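Local coordinates for RegF protein (Neisseria gonorrhoeae, PDB 4HOJ) that binds glutathione and calcium and, as a stringent starvation protein A homologue of the glutathione transferase superfamily, probably acts in the starvation response, at residues E102-V107 with A157-R162. Sequence-based numbering, arbitrary orientation.
Sequences ELFNHV and APLLWR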
ATOM      1  N   GLU A 102      10.896  -2.615   2.020  1.00 11.07           N
ATOM      2  CA  GLU A 102      12.364  -2.809   2.057  1.00 11.66           C
ATOM      3  C   GLU A 102      13.051  -2.097   3.210  1.00 11.37           C
ATOM      4  O   GLU A 102      14.234  -2.386   3.490  1.00 12.95           O
ATOM      5  CB  GLU A 102      12.981  -2.320   0.739  1.00 12.09           C
ATOM      6  CG  GLU A 102      12.404  -3.015  -0.474  1.00 14.26           C
ATOM      7  CD  GLU A 102      12.811  -2.368  -1.776  1.00 23.09           C
ATOM      8  OE1 GLU A 102      13.751  -1.558  -1.786  1.00 29.67           O
ATOM      9  OE2 GLU A 102      12.138  -2.654  -2.792  1.00 23.04           O
ATOM     10  N   LEU A 103      12.385  -1.160   3.862  1.00 10.63           N
ATOM     11  CA  LEU A 103      12.966  -0.451   5.032  1.00 10.62           C
ATOM     12  C   LEU A 103      12.115  -0.640   6.261  1.00 10.48           C
ATOM     13  O   LEU A 103      12.611  -1.043   7.318  1.00 11.07           O
ATOM     14  CB  LEU A 103      13.118   1.038   4.741  1.00 10.96           C
ATOM     15  CG  LEU A 103      14.173   1.442   3.717  1.00 12.07           C
ATOM     16  CD1 LEU A 103      14.053   2.942   3.476  1.00 12.48           C
ATOM     17  CD2 LEU A 103      15.605   1.084   4.201  1.00 17.60           C
ATOM     18  N   PHE A 104      10.823  -0.374   6.147  1.00 10.14           N
ATOM     19  CA  PHE A 104       9.969  -0.350   7.340  1.00 10.37           C
ATOM     20  C   PHE A 104       9.590  -1.734   7.817  1.00 10.92           C
ATOM     21  O   PHE A 104       9.160  -1.893   8.962  1.00 11.46           O
ATOM     22  CB  PHE A 104       8.797   0.648   7.196  1.00 10.24           C
ATOM     23  CG  PHE A 104       9.269   2.067   7.326  1.00 10.17           C
ATOM     24  CD1 PHE A 104       9.776   2.756   6.218  1.00  9.82           C
ATOM     25  CD2 PHE A 104       9.310   2.703   8.568  1.00 10.75           C
ATOM     26  CE1 PHE A 104      10.270   4.011   6.333  1.00 10.07           C
ATOM     27  CE2 PHE A 104       9.773   4.013   8.714  1.00 11.03           C
ATOM     28  CZ  PHE A 104      10.272   4.668   7.571  1.00 10.69           C
ATOM     29  N   ASN A 105       9.754  -2.734   6.961  1.00 11.08           N
ATOM     30  CA  ASN A 105       9.631  -4.125   7.452  1.00 11.94           C
ATOM     31  C   ASN A 105      10.718  -4.386   8.497  1.00 12.31           C
ATOM     32  O   ASN A 105      10.473  -4.982   9.539  1.00 14.45           O
ATOM     33  CB  ASN A 105       9.740  -5.088   6.281  1.00 12.35           C
ATOM     34  CG  ASN A 105      11.040  -4.933   5.515  1.00 12.24           C
ATOM     35  OD1 ASN A 105      11.520  -3.822   5.256  1.00 11.60           O
ATOM     36  ND2 ASN A 105      11.652  -6.099   5.138  1.00 14.93           N
ATOM     37  N   HIS A 106      11.919  -3.884   8.247  1.00 12.06           N
ATOM     38  CA  HIS A 106      13.018  -4.029   9.223  1.00 12.61           C
ATOM     39  C   HIS A 106      12.779  -3.193  10.464  1.00 12.58           C
ATOM     40  O   HIS A 106      13.106  -3.643  11.580  1.00 13.38           O
ATOM     41  CB  HIS A 106      14.364  -3.653   8.578  1.00 13.02           C
ATOM     42  CG  HIS A 106      14.677  -4.487   7.369  1.00 13.22           C
ATOM     43  ND1 HIS A 106      14.944  -5.839   7.448  1.00 17.43           N
ATOM     44  CD2 HIS A 106      14.760  -4.145   6.057  1.00 15.15           C
ATOM     45  CE1 HIS A 106      15.131  -6.305   6.221  1.00 17.41           C
ATOM     46  NE2 HIS A 106      15.039  -5.302   5.361  1.00 17.47           N
ATOM     47  N   VAL A 107      12.200  -1.998  10.286  1.00 12.00           N
ATOM     48  CA  VAL A 107      11.826  -1.160  11.441  1.00 12.32           C
ATOM     49  C   VAL A 107      10.865  -1.937  12.341  1.00 13.04           C
ATOM     50  O   VAL A 107      11.018  -1.917  13.555  1.00 13.84           O
ATOM     51  CB  VAL A 107      11.189   0.145  10.940  1.00 11.85           C
ATOM     52  CG1 VAL A 107      10.505   0.918  12.134  1.00 12.61           C
ATOM     53  CG2 VAL A 107      12.257   0.972  10.242  1.00 11.56           C
ATOM     54  N   ALA A 157      10.897  10.192   7.554  1.00  8.13           N
ATOM     55  CA  ALA A 157      11.566  11.000   8.578  1.00  8.17           C
ATOM     56  C   ALA A 157      11.672  10.259   9.924  1.00  8.75           C
ATOM     57  O   ALA A 157      12.683  10.391  10.570  1.00  8.30           O
ATOM     58  CB  ALA A 157      10.829  12.354   8.724  1.00 10.00           C
ATOM     59  N   PRO A 158      10.653   9.558  10.416  1.00  7.87           N
ATOM     60  CA  PRO A 158      10.826   8.902  11.739  1.00  7.25           C
ATOM     61  C   PRO A 158      11.915   7.882  11.781  1.00  8.26           C
ATOM     62  O   PRO A 158      12.500   7.671  12.869  1.00  9.24           O
ATOM     63  CB  PRO A 158       9.463   8.287  11.997  1.00  7.50           C
ATOM     64  CG  PRO A 158       8.501   9.225  11.164  1.00  7.42           C
ATOM     65  CD  PRO A 158       9.280   9.387   9.905  1.00  9.31           C
ATOM     66  N   LEU A 159      12.201   7.211  10.666  1.00  8.90           N
ATOM     67  CA  LEU A 159      13.342   6.291  10.627  1.00  7.99           C
ATOM     68  C   LEU A 159      14.656   7.029  10.691  1.00  9.49           C
ATOM     69  O   LEU A 159      15.512   6.684  11.488  1.00  9.51           O
ATOM     70  CB  LEU A 159      13.261   5.410   9.393  1.00  9.01           C
ATOM     71  CG  LEU A 159      14.522   4.576   9.082  1.00  8.26           C
ATOM     72  CD1 LEU A 159      14.865   3.705  10.289  1.00 11.55           C
ATOM     73  CD2 LEU A 159      14.258   3.722   7.857  1.00  9.12           C
ATOM     74  N   LEU A 160      14.793   8.077   9.922  1.00  9.28           N
ATOM     75  CA  LEU A 160      16.050   8.845   9.990  1.00  8.30           C
ATOM     76  C   LEU A 160      16.273   9.477  11.358  1.00  9.66           C
ATOM     77  O   LEU A 160      17.410   9.530  11.820  1.00 11.35           O
ATOM     78  CB  LEU A 160      16.055   9.938   8.883  1.00  9.75           C
ATOM     79  CG  LEU A 160      15.859   9.379   7.470  1.00 10.37           C
ATOM     80  CD1 LEU A 160      15.922  10.516   6.429  1.00 12.67           C
ATOM     81  CD2 LEU A 160      16.918   8.366   7.202  1.00 15.70           C
ATOM     82  N   TRP A 161      15.187   9.892  12.038  1.00  8.66           N
ATOM     83  CA  TRP A 161      15.341  10.430  13.388  1.00  8.28           C
ATOM     84  C   TRP A 161      15.931   9.378  14.321  1.00  8.22           C
ATOM     85  O   TRP A 161      16.660   9.751  15.246  1.00  9.82           O
ATOM     86  CB  TRP A 161      13.946  10.840  13.867  1.00  8.77           C
ATOM     87  CG  TRP A 161      13.994  11.458  15.226  1.00 10.03           C
ATOM     88  CD1 TRP A 161      13.551  10.872  16.371  1.00  8.16           C
ATOM     89  CD2 TRP A 161      14.543  12.735  15.604  1.00  9.97           C
ATOM     90  NE1 TRP A 161      13.813  11.692  17.459  1.00 10.17           N
ATOM     91  CE2 TRP A 161      14.380  12.851  17.000  1.00 10.02           C
ATOM     92  CE3 TRP A 161      15.157  13.777  14.897  1.00 12.68           C
ATOM     93  CZ2 TRP A 161      14.824  13.971  17.714  1.00 12.41           C
ATOM     94  CZ3 TRP A 161      15.567  14.904  15.605  1.00 13.16           C
ATOM     95  CH2 TRP A 161      15.394  14.980  16.993  1.00 13.52           C
ATOM     96  N   ARG A 162      15.626   8.102  14.080  1.00  8.72           N
ATOM     97  CA  ARG A 162      15.951   6.986  14.950  1.00  8.49           C
ATOM     98  C   ARG A 162      17.231   6.280  14.582  1.00  8.10           C
ATOM     99  O   ARG A 162      17.512   5.233  15.213  1.00 10.73           O
ATOM    100  CB  ARG A 162      14.774   5.963  14.965  1.00  9.55           C
ATOM    101  CG  ARG A 162      13.572   6.470  15.777  1.00 10.20           C
ATOM    102  CD  ARG A 162      12.303   5.636  15.430  1.00  7.73           C
ATOM    103  NE  ARG A 162      11.211   5.944  16.323  1.00  8.48           N
ATOM    104  CZ  ARG A 162      10.457   7.048  16.299  1.00  6.71           C
ATOM    105  NH1 ARG A 162      10.687   7.967  15.333  1.00  7.60           N
ATOM    106  NH2 ARG A 162       9.444   7.216  17.138  1.00  7.95           N
TER
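Leu103 reaches Leu159 with its CB, which lies 4.3 Å from Leu159 CD2. The residue stands at the break between helices 86-102 and 104-111, in the N-cap position of the second. Its backbone O accepts a bond from Val107 N, which starts the new helix. Phe104 makes the closest contact. The far end of its ring, CZ and CE2, approaches Leu159 obliquely, with CZ 3.6 Å from Leu159 CB. The same CZ also lies 4.1 Å from Leu159 CD2. One turn on, Val107 brings CG2 to 3.8 Å from Leu159 CD1. Val107 CG2, anti to the carbonyl carbon, is the branch turned to Leu159. Leu159 meets Phe104 with CB and CD2, Val107 mainly with CD1, and Leu103 with CD2. The contact is buried and wholly apolar. Behind it, Arg162 NH1 donates a hydrogen bond to Pro158 O, one turn back and nearly in the guanidinium plane. The packing joins helices 104-111 and 151-161 inside the all-helical C-terminal domain of the GST fold. Tyr166 touches both Val107 and Leu159. Helix 117-134 meets Leu103 through Leu131. Helix 13-25 of the thioredoxin-like domain supplies Pro13 against Val107 and Arg17 in a cation-pi contact with Phe104, close to the glutathione pocket.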